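Local structure of time interval measuring enzyme TIME (Bombyx mori, 2E47) at residues Gly118-Asp129 against Gly142-Ile153; Leu14-Thr24 against Val35-Pro43. The protein binds copper and zinc and, as a member of the Cu-Zn superoxide dismutase family, probably converts superoxide into hydrogen peroxide and oxygen. All blocks are in the same frame, centred on the assembly; numbering follows the deposited sequence.

Contact 1: residues Gly118-Asp129 against Gly142-Ile153. With CU (copper (II) ion), chain E.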
loop_
_atom_site.group_PDB
_atom_site.type_symbol
_atom_site.label_atom_id
_atom_site.label_comp_id
_atom_site.label_asym_id
_atom_site.label_seq_id
_atom_site.Cartn_x
_atom_site.Cartn_y
_atom_site.Cartn_z
ATOM N N GLY A 118 -3.026 0.048 4.632
ATOM C CA GLY A 118 -3.388 -0.996 3.678
ATOM C C GLY A 118 -4.640 -0.653 2.918
ATOM O O GLY A 118 -5.051 -1.434 2.051
ATOM N N ARG A 119 -5.289 0.477 3.259
ATOM C CA ARG A 119 -6.456 0.929 2.500
ATOM C C ARG A 119 -5.973 1.868 1.382
ATOM O O ARG A 119 -4.792 1.943 1.148
ATOM C CB ARG A 119 -7.561 1.506 3.442
ATOM C CG ARG A 119 -7.934 0.405 4.454
ATOM C CD ARG A 119 -9.082 0.707 5.318
ATOM N NE ARG A 119 -9.276 -0.330 6.366
ATOM C CZ ARG A 119 -9.894 -1.513 6.190
ATOM N NH1 ARG A 119 -10.014 -2.336 7.217
ATOM N NH2 ARG A 119 -10.408 -1.877 5.029
ATOM N N ALA A 120 -6.853 2.533 0.652
ATOM C CA ALA A 120 -6.378 3.348 -0.505
ATOM C C ALA A 120 -6.907 4.767 -0.361
ATOM O O ALA A 120 -8.005 4.979 0.173
ATOM C CB ALA A 120 -6.884 2.775 -1.791
ATOM N N VAL A 121 -6.107 5.748 -0.786
ATOM C CA VAL A 121 -6.628 7.094 -0.922
ATOM C C VAL A 121 -7.027 7.194 -2.393
ATOM O O VAL A 121 -6.307 6.654 -3.276
ATOM C CB VAL A 121 -5.519 8.094 -0.603
ATOM C CG1 VAL A 121 -5.953 9.411 -1.115
ATOM C CG2 VAL A 121 -5.416 8.206 0.855
ATOM N N VAL A 122 -8.131 7.867 -2.678
ATOM C CA VAL A 122 -8.610 8.023 -4.046
ATOM C C VAL A 122 -8.977 9.481 -4.287
ATOM O O VAL A 122 -9.746 10.080 -3.496
ATOM C CB VAL A 122 -9.845 7.210 -4.388
ATOM C CG1 VAL A 122 -10.251 7.477 -5.877
ATOM C CG2 VAL A 122 -9.553 5.724 -4.172
ATOM N N LEU A 123 -8.407 10.044 -5.353
ATOM C CA LEU A 123 -8.730 11.419 -5.770
ATOM C C LEU A 123 -9.692 11.311 -6.903
ATOM O O LEU A 123 -9.404 10.598 -7.898
ATOM C CB LEU A 123 -7.478 12.095 -6.321
ATOM C CG LEU A 123 -7.525 13.518 -6.868
ATOM C CD1 LEU A 123 -7.908 14.508 -5.808
ATOM C CD2 LEU A 123 -6.120 13.849 -7.375
ATOM N N HIS A 124 -10.736 12.130 -6.852
ATOM C CA HIS A 124 -11.828 12.016 -7.791
ATOM C C HIS A 124 -11.858 13.140 -8.772
ATOM O O HIS A 124 -11.220 14.196 -8.553
ATOM C CB HIS A 124 -13.144 12.028 -6.969
ATOM C CG HIS A 124 -13.324 10.803 -6.161
ATOM N ND1 HIS A 124 -13.826 9.641 -6.698
ATOM C CD2 HIS A 124 -13.061 10.545 -4.863
ATOM C CE1 HIS A 124 -13.887 8.725 -5.747
ATOM N NE2 HIS A 124 -13.453 9.251 -4.614
ATOM N N GLU A 125 -12.632 12.942 -9.838
ATOM C CA GLU A 125 -12.680 13.875 -10.930
ATOM C C GLU A 125 -13.494 15.135 -10.633
ATOM O O GLU A 125 -13.306 16.157 -11.267
ATOM C CB GLU A 125 -13.178 13.163 -12.217
ATOM C CG GLU A 125 -14.654 13.308 -12.567
ATOM C CD GLU A 125 -15.169 12.137 -13.503
ATOM O OE1 GLU A 125 -14.334 11.592 -14.295
ATOM O OE2 GLU A 125 -16.382 11.779 -13.448
ATOM N N LYS A 126 -14.392 15.071 -9.654
ATOM C CA LYS A 126 -15.118 16.281 -9.215
ATOM C C LYS A 126 -15.309 16.389 -7.752
ATOM O O LYS A 126 -14.955 15.471 -6.987
ATOM C CB LYS A 126 -16.453 16.452 -9.911
ATOM C CG LYS A 126 -17.398 15.290 -9.899
ATOM C CD LYS A 126 -18.239 15.438 -11.150
ATOM C CE LYS A 126 -19.609 14.703 -11.018
ATOM N NZ LYS A 126 -20.749 15.489 -11.632
ATOM N N ALA A 127 -15.913 17.498 -7.380
ATOM C CA ALA A 127 -16.108 17.837 -5.980
ATOM C C ALA A 127 -17.036 16.854 -5.267
ATOM O O ALA A 127 -17.968 16.326 -5.843
ATOM C CB ALA A 127 -16.658 19.263 -5.848
ATOM N N ASP A 128 -16.754 16.608 -4.010
ATOM C CA ASP A 128 -17.657 15.854 -3.133
ATOM C C ASP A 128 -18.778 16.826 -2.695
ATOM O O ASP A 128 -18.465 17.895 -2.181
ATOM C CB ASP A 128 -16.820 15.469 -1.912
ATOM C CG ASP A 128 -17.530 14.506 -0.943
ATOM O OD1 ASP A 128 -16.771 13.789 -0.239
ATOM O OD2 ASP A 128 -18.792 14.476 -0.857
ATOM N N ASP A 129 -20.057 16.440 -2.842
ATOM C CA ASP A 129 -21.186 17.335 -2.476
ATOM C C ASP A 129 -21.693 17.052 -1.036
ATOM O O ASP A 129 -22.722 17.583 -0.572
ATOM C CB ASP A 129 -22.304 17.184 -3.518
ATOM C CG ASP A 129 -23.041 15.825 -3.415
ATOM O OD1 ASP A 129 -23.777 15.494 -4.380
ATOM O OD2 ASP A 129 -22.885 15.070 -2.398
ATOM N N GLY A 142 -21.113 11.023 -2.533
ATOM C CA GLY A 142 -20.909 12.472 -2.683
ATOM C C GLY A 142 -20.959 12.990 -4.125
ATOM O O GLY A 142 -20.746 14.194 -4.331
ATOM N N ASN A 143 -21.329 12.107 -5.080
ATOM C CA ASN A 143 -21.381 12.419 -6.507
ATOM C C ASN A 143 -20.008 12.982 -6.968
ATOM O O ASN A 143 -19.958 14.044 -7.650
ATOM C CB ASN A 143 -22.517 13.445 -6.750
ATOM C CG ASN A 143 -22.812 13.711 -8.229
ATOM O OD1 ASN A 143 -23.266 14.814 -8.588
ATOM N ND2 ASN A 143 -22.565 12.743 -9.069
ATOM N N ALA A 144 -18.907 12.345 -6.538
ATOM C CA ALA A 144 -17.576 12.930 -6.865
ATOM C C ALA A 144 -17.035 12.407 -8.181
ATOM O O ALA A 144 -15.997 12.872 -8.709
ATOM C CB ALA A 144 -16.541 12.793 -5.660
ATOM N N GLY A 145 -17.764 11.449 -8.743
ATOM C CA GLY A 145 -17.507 11.015 -10.112
ATOM C C GLY A 145 -16.403 9.977 -10.177
ATOM O O GLY A 145 -16.148 9.305 -9.200
ATOM N N GLY A 146 -15.746 9.880 -11.339
ATOM C CA GLY A 146 -14.716 8.890 -11.608
ATOM C C GLY A 146 -13.461 9.181 -10.793
ATOM O O GLY A 146 -13.349 10.212 -10.104
ATOM N N ARG A 147 -12.516 8.246 -10.886
ATOM C CA ARG A 147 -11.398 8.173 -9.978
ATOM C C ARG A 147 -10.172 8.556 -10.762
ATOM O O ARG A 147 -9.830 7.878 -11.687
ATOM C CB ARG A 147 -11.297 6.736 -9.473
ATOM C CG ARG A 147 -12.578 6.333 -8.696
ATOM C CD ARG A 147 -12.450 5.021 -7.988
ATOM N NE ARG A 147 -13.737 4.726 -7.389
ATOM C CZ ARG A 147 -14.038 3.680 -6.623
ATOM N NH1 ARG A 147 -15.278 3.566 -6.165
ATOM N NH2 ARG A 147 -13.134 2.754 -6.314
ATOM N N VAL A 148 -9.532 9.665 -10.425
ATOM C CA VAL A 148 -8.437 10.119 -11.319
ATOM C C VAL A 148 -7.069 9.560 -10.893
ATOM O O VAL A 148 -6.166 9.457 -11.710
ATOM C CB VAL A 148 -8.397 11.652 -11.542
ATOM C CG1 VAL A 148 -9.740 12.159 -12.102
ATOM C CG2 VAL A 148 -8.104 12.364 -10.306
ATOM N N ALA A 149 -6.910 9.236 -9.598
ATOM C CA ALA A 149 -5.683 8.617 -9.119
ATOM C C ALA A 149 -5.942 7.978 -7.784
ATOM O O ALA A 149 -6.840 8.406 -7.066
ATOM C CB ALA A 149 -4.566 9.741 -9.009
ATOM N N CYS A 150 -5.125 6.972 -7.444
ATOM C CA CYS A 150 -5.205 6.299 -6.161
ATOM C C CYS A 150 -3.857 5.806 -5.702
ATOM O O CYS A 150 -2.947 5.610 -6.533
ATOM C CB CYS A 150 -6.183 5.082 -6.209
ATOM S SG CYS A 150 -6.052 4.034 -7.581
ATOM N N GLY A 151 -3.716 5.583 -4.401
ATOM C CA GLY A 151 -2.498 4.969 -3.902
ATOM C C GLY A 151 -2.825 4.159 -2.677
ATOM O O GLY A 151 -3.671 4.558 -1.896
ATOM N N VAL A 152 -2.148 3.043 -2.498
ATOM C CA VAL A 152 -2.247 2.304 -1.241
ATOM C C VAL A 152 -1.561 3.059 -0.087
ATOM O O VAL A 152 -0.474 3.638 -0.235
ATOM C CB VAL A 152 -1.627 0.880 -1.339
ATOM C CG1 VAL A 152 -1.943 0.124 -0.075
ATOM C CG2 VAL A 152 -2.183 0.124 -2.524
ATOM N N ILE A 153 -2.197 3.086 1.063
ATOM C CA ILE A 153 -1.577 3.720 2.247
ATOM C C ILE A 153 -0.587 2.768 2.914
ATOM O O ILE A 153 -1.015 1.747 3.469
ATOM C CB ILE A 153 -2.653 4.099 3.245
ATOM C CG1 ILE A 153 -3.662 5.020 2.565
ATOM C CG2 ILE A 153 -2.049 4.764 4.498
ATOM C CD1 ILE A 153 -5.018 5.288 3.360
HETATM CU CU CU E . -14.465 8.137 -3.179
HETATM O O HOH W 1 -20.026 16.677 -7.370
HETATM O O HOH W 2 -23.844 16.802 -6.530
#
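Leu123 O accepts two backbone N-H groups from the facing strand. The bond from Val148 N is short, 2.7 Å, and the one from Ala149 N is weak. This is a classic beta bulge, set between antiparallel strands 120-124 and 147-152 of the Cu-Zn superoxide dismutase Greek-key barrel. At the bulge Val148 CG2 packs against Leu123 CG, 3.7 Å away, while Val148 CG1 rests on Glu125 CB. Past the bulge, His124 is one of the four copper ligands. Its NE2 binds the copper ion at 2.1 Å, and His50, His52 and His67 complete the site. With CG anti to the carbonyl carbon (chi1 -69°), the ring rises on the side of the sheet that holds Val122. Val122 CG1 lies 3.8 Å above one ring face, offset toward the rim, and Ala144 CB makes an off-centre CH-pi contact. ND1 has weak hydrogen bonds to Gly145 O and Gly146 O, which would help fix the ring's rotation. Arg147 runs alongside with its guanidinium turned 84° from the ring, and Arg147 NH2 is hydrogen-bonded to Gly65 O. Beyond the strands, Glu125 OE2 takes Gly146 N at 2.9 Å, nearly straight at the hydrogen but from above the carboxylate plane. Asp129 N donates to Gly142 O at 2.8 Å. Asp129 OD2 is hydrogen-bonded to Ser138 OG and Gly131 N; OD1 is hydrogen-bonded to Ser133 OG and is linked to Asn143 OD1 by a water. With an alanine here the carboxylate is gone, and Ser133, Ser138 and Gly131 would probably lose their shared anchor, along with the water link to Asn143. A second water donates to both Ala127 O and Asn143 O, at 2.6 Å each.

Contact 2: residues Leu14-Thr24 against Val35-Pro43. With NAG (2-acetamido-2-deoxy-beta-D-glucopyranose), chain C.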
loop_
_atom_site.group_PDB
_atom_site.type_symbol
_atom_site.label_atom_id
_atom_site.label_comp_id
_atom_site.label_asym_id
_atom_site.label_seq_id
_atom_site.Cartn_x
_atom_site.Cartn_y
_atom_site.Cartn_z
ATOM N N LEU A 14 0.414 9.214 -5.051
ATOM C CA LEU A 14 -0.356 9.261 -6.311
ATOM C C LEU A 14 0.635 9.450 -7.490
ATOM O O LEU A 14 1.514 10.306 -7.392
ATOM C CB LEU A 14 -1.178 10.527 -6.230
ATOM C CG LEU A 14 -2.592 10.448 -5.624
ATOM C CD1 LEU A 14 -2.878 9.169 -4.891
ATOM C CD2 LEU A 14 -3.130 11.696 -4.950
ATOM N N SER A 15 0.503 8.685 -8.576
ATOM C CA SER A 15 1.443 8.774 -9.647
ATOM C C SER A 15 0.762 8.278 -10.952
ATOM O O SER A 15 0.526 7.067 -11.118
ATOM C CB SER A 15 2.722 7.950 -9.332
ATOM O OG SER A 15 3.796 8.418 -10.165
ATOM N N THR A 16 0.477 9.245 -11.831
ATOM C CA THR A 16 -0.274 9.119 -13.063
ATOM C C THR A 16 0.596 9.893 -14.116
ATOM O O THR A 16 1.593 10.536 -13.725
ATOM C CB THR A 16 -1.659 9.745 -12.745
ATOM O OG1 THR A 16 -2.594 8.708 -12.355
ATOM C CG2 THR A 16 -2.248 10.633 -13.746
ATOM N N GLU A 17 0.250 9.802 -15.411
ATOM C CA GLU A 17 0.871 10.633 -16.427
ATOM C C GLU A 17 0.719 12.115 -16.055
ATOM O O GLU A 17 1.659 12.912 -16.265
ATOM C CB GLU A 17 0.226 10.421 -17.810
ATOM C CG GLU A 17 0.630 9.126 -18.564
ATOM C CD GLU A 17 2.119 8.768 -18.406
ATOM O OE1 GLU A 17 2.997 9.468 -18.989
ATOM O OE2 GLU A 17 2.407 7.775 -17.700
ATOM N N THR A 18 -0.460 12.486 -15.521
ATOM C CA THR A 18 -0.729 13.899 -15.201
ATOM C C THR A 18 -0.666 14.321 -13.718
ATOM O O THR A 18 -0.437 15.490 -13.426
ATOM C CB THR A 18 -2.084 14.378 -15.835
ATOM O OG1 THR A 18 -3.141 13.506 -15.414
ATOM C CG2 THR A 18 -2.030 14.337 -17.406
ATOM N N ILE A 19 -0.854 13.385 -12.794
ATOM C CA ILE A 19 -1.032 13.722 -11.393
ATOM C C ILE A 19 0.049 13.126 -10.534
ATOM O O ILE A 19 0.386 11.948 -10.712
ATOM C CB ILE A 19 -2.451 13.262 -10.904
ATOM C CG1 ILE A 19 -3.522 14.251 -11.408
ATOM C CG2 ILE A 19 -2.461 13.131 -9.353
ATOM C CD1 ILE A 19 -4.832 13.729 -11.408
ATOM N N ARG A 20 0.622 13.936 -9.636
ATOM C CA ARG A 20 1.641 13.454 -8.717
ATOM C C ARG A 20 1.440 14.021 -7.348
ATOM O O ARG A 20 1.228 15.233 -7.192
ATOM C CB ARG A 20 3.091 13.845 -9.157
ATOM C CG ARG A 20 3.393 13.641 -10.634
ATOM C CD ARG A 20 4.100 12.341 -10.882
ATOM N NE ARG A 20 5.169 12.571 -11.871
ATOM C CZ ARG A 20 5.067 12.291 -13.176
ATOM N NH1 ARG A 20 6.094 12.549 -13.990
ATOM N NH2 ARG A 20 3.948 11.738 -13.662
ATOM N N GLY A 21 1.600 13.162 -6.348
ATOM C CA GLY A 21 1.578 13.647 -4.990
ATOM C C GLY A 21 2.006 12.653 -3.963
ATOM O O GLY A 21 2.125 11.462 -4.248
ATOM N N ASN A 22 2.278 13.173 -2.770
ATOM C CA ASN A 22 2.545 12.392 -1.560
ATOM C C ASN A 22 1.558 12.884 -0.537
ATOM O O ASN A 22 1.391 14.108 -0.378
ATOM C CB ASN A 22 3.944 12.709 -0.990
ATOM C CG ASN A 22 5.066 12.428 -2.015
ATOM O OD1 ASN A 22 5.177 11.281 -2.496
ATOM N ND2 ASN A 22 5.829 13.484 -2.407
ATOM N N ILE A 23 0.945 11.943 0.160
ATOM C CA ILE A 23 0.067 12.230 1.316
ATOM C C ILE A 23 0.513 11.418 2.498
ATOM O O ILE A 23 0.588 10.203 2.395
ATOM C CB ILE A 23 -1.431 11.969 0.972
ATOM C CG1 ILE A 23 -1.820 12.816 -0.249
ATOM C CG2 ILE A 23 -2.405 12.338 2.199
ATOM C CD1 ILE A 23 -1.681 12.033 -1.469
ATOM N N THR A 24 0.789 12.115 3.610
ATOM C CA THR A 24 1.383 11.585 4.791
ATOM C C THR A 24 0.316 11.615 5.932
ATOM O O THR A 24 -0.448 12.553 5.989
ATOM C CB THR A 24 2.609 12.517 5.075
ATOM O OG1 THR A 24 3.836 11.950 4.513
ATOM C CG2 THR A 24 2.741 12.903 6.425
ATOM N N VAL A 35 -3.195 14.838 8.359
ATOM C CA VAL A 35 -2.982 14.506 6.933
ATOM C C VAL A 35 -2.339 15.672 6.207
ATOM O O VAL A 35 -2.854 16.771 6.225
ATOM C CB VAL A 35 -4.375 14.200 6.288
ATOM C CG1 VAL A 35 -4.284 13.715 4.817
ATOM C CG2 VAL A 35 -5.156 13.165 7.153
ATOM N N GLN A 36 -1.196 15.498 5.577
ATOM C CA GLN A 36 -0.615 16.616 4.853
ATOM C C GLN A 36 0.089 16.206 3.556
ATOM O O GLN A 36 0.496 15.072 3.388
ATOM C CB GLN A 36 0.320 17.451 5.763
ATOM C CG GLN A 36 0.995 16.702 6.883
ATOM C CD GLN A 36 1.970 17.526 7.746
ATOM O OE1 GLN A 36 2.163 18.789 7.611
ATOM N NE2 GLN A 36 2.572 16.811 8.679
ATOM N N GLY A 37 0.278 17.134 2.641
ATOM C CA GLY A 37 1.078 16.825 1.477
ATOM C C GLY A 37 0.674 17.758 0.388
ATOM O O GLY A 37 0.074 18.826 0.654
ATOM N N GLY A 38 0.955 17.344 -0.844
ATOM C CA GLY A 38 0.845 18.245 -1.977
ATOM C C GLY A 38 0.537 17.347 -3.117
ATOM O O GLY A 38 1.041 16.235 -3.144
ATOM N N ILE A 39 -0.301 17.803 -4.049
ATOM C CA ILE A 39 -0.611 17.039 -5.269
ATOM C C ILE A 39 -0.527 18.076 -6.358
ATOM O O ILE A 39 -0.900 19.202 -6.124
ATOM C CB ILE A 39 -2.017 16.430 -5.217
ATOM C CG1 ILE A 39 -2.171 15.513 -3.988
ATOM C CG2 ILE A 39 -2.364 15.629 -6.485
ATOM C CD1 ILE A 39 -3.669 15.171 -3.837
ATOM N N THR A 40 0.024 17.730 -7.509
ATOM C CA THR A 40 -0.078 18.587 -8.682
ATOM C C THR A 40 -0.754 17.851 -9.840
ATOM O O THR A 40 -0.715 16.620 -9.950
ATOM C CB THR A 40 1.326 19.061 -9.148
ATOM O OG1 THR A 40 2.094 17.889 -9.464
ATOM C CG2 THR A 40 1.997 19.750 -8.009
ATOM N N GLY A 41 -1.407 18.605 -10.698
ATOM C CA GLY A 41 -1.939 18.028 -11.918
ATOM C C GLY A 41 -3.393 18.300 -12.219
ATOM O O GLY A 41 -3.876 17.834 -13.228
ATOM N N LEU A 42 -4.127 19.009 -11.357
ATOM C CA LEU A 42 -5.492 19.355 -11.740
ATOM C C LEU A 42 -5.707 20.847 -11.726
ATOM O O LEU A 42 -5.071 21.557 -10.967
ATOM C CB LEU A 42 -6.527 18.730 -10.834
ATOM C CG LEU A 42 -6.609 17.221 -10.858
ATOM C CD1 LEU A 42 -7.341 16.807 -9.559
ATOM C CD2 LEU A 42 -7.224 16.740 -12.110
ATOM N N PRO A 43 -6.625 21.318 -12.553
ATOM C CA PRO A 43 -6.917 22.765 -12.621
ATOM C C PRO A 43 -7.501 23.323 -11.307
ATOM O O PRO A 43 -8.010 22.544 -10.520
ATOM C CB PRO A 43 -7.968 22.864 -13.756
ATOM C CG PRO A 43 -8.417 21.536 -14.087
ATOM C CD PRO A 43 -7.405 20.512 -13.522
HETATM C C1 NAG C . 7.276 13.322 -2.278
HETATM C C2 NAG C . 8.414 13.007 -1.285
HETATM C C3 NAG C . 9.815 13.404 -1.796
HETATM C C4 NAG C . 10.048 13.479 -3.309
HETATM C C5 NAG C . 8.772 13.435 -4.153
HETATM C C6 NAG C . 9.012 12.714 -5.485
HETATM C C7 NAG C . 7.910 12.909 1.197
HETATM C C8 NAG C . 6.965 11.768 1.085
HETATM N N2 NAG C . 8.212 13.591 0.066
HETATM O O3 NAG C . 10.797 12.574 -1.209
HETATM O O4 NAG C . 10.565 14.778 -3.500
HETATM O O5 NAG C . 7.701 12.775 -3.493
HETATM O O6 NAG C . 10.050 13.292 -6.255
HETATM O O7 NAG C . 8.346 13.150 2.323
#
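Ile39 is the hub of the packed face: its CD1 meets Leu14 CD2 at 3.7 Å, and its CG2 meets Ile19 CG2 at 3.8 Å. The contact is a beta hairpin of the Greek-key barrel, pairing strand 20-27 with strand 33-40, with Leu14, at the end of strand 9-15, and Ile19, just before strand 20-27, packed against Ile39. The two branches of Ile39 part to do this: CG2 stands anti to the backbone N and CG1 anti to the carbonyl carbon (chi1 -58°). Further out, Ile19 CD1 reaches Leu42 CD2 at 3.9 Å. Near the other end Ile23 CG2 presses on Val35 CG1 at 3.5 Å. Ile101 of strand 98-105 also touches Ile23 and Ile39. Gly21 sits opposite Ile39, where a CB would run into Gly38 O and Ile39 CG1.

The face of Arg20, Asn22, Thr24, Gln36 and Thr40 is looser and more open to solvent. Side chains barely meet across the strands there: Thr24 CG2 comes no nearer than 4.2 Å to Gln36 CG. The Arg20 chain bends away, and its NH2 makes a weak bond to Thr16 O. Backbone bonds hold this pairing, firm at Arg20 with Thr40 and longer at Asn22 with Gly38. Asn22 carries the N-linked sugar: its ND2 is bonded to C1 of the N-acetylglucosamine at 1.5 Å.

Overall arrangement
Both contacts pair antiparallel strands of one sheet. Contact 1 lies nearer the middle of the chain, and more of its residues are buried. Contact 2 lies farther out, with its apolar half turned to the core and its polar half to the surface. Their centres are about 12 Å apart. They meet because strand 147-155 neighbours strand 9-15: Leu14 CD1 packs on Cys150 C, and Ile19 CD1 on Val148 CG2. The chemistry follows the place. Residues 118-129 and 142-153 add copper, bound waters and a disulfide from Cys150 to Cys61. Contact 2 relies on aliphatic packing and backbone bonds. Gly118, Arg119 and Val152 reach the second subunit; in contact 2 Asn22 packs on Ser58 of that subunit.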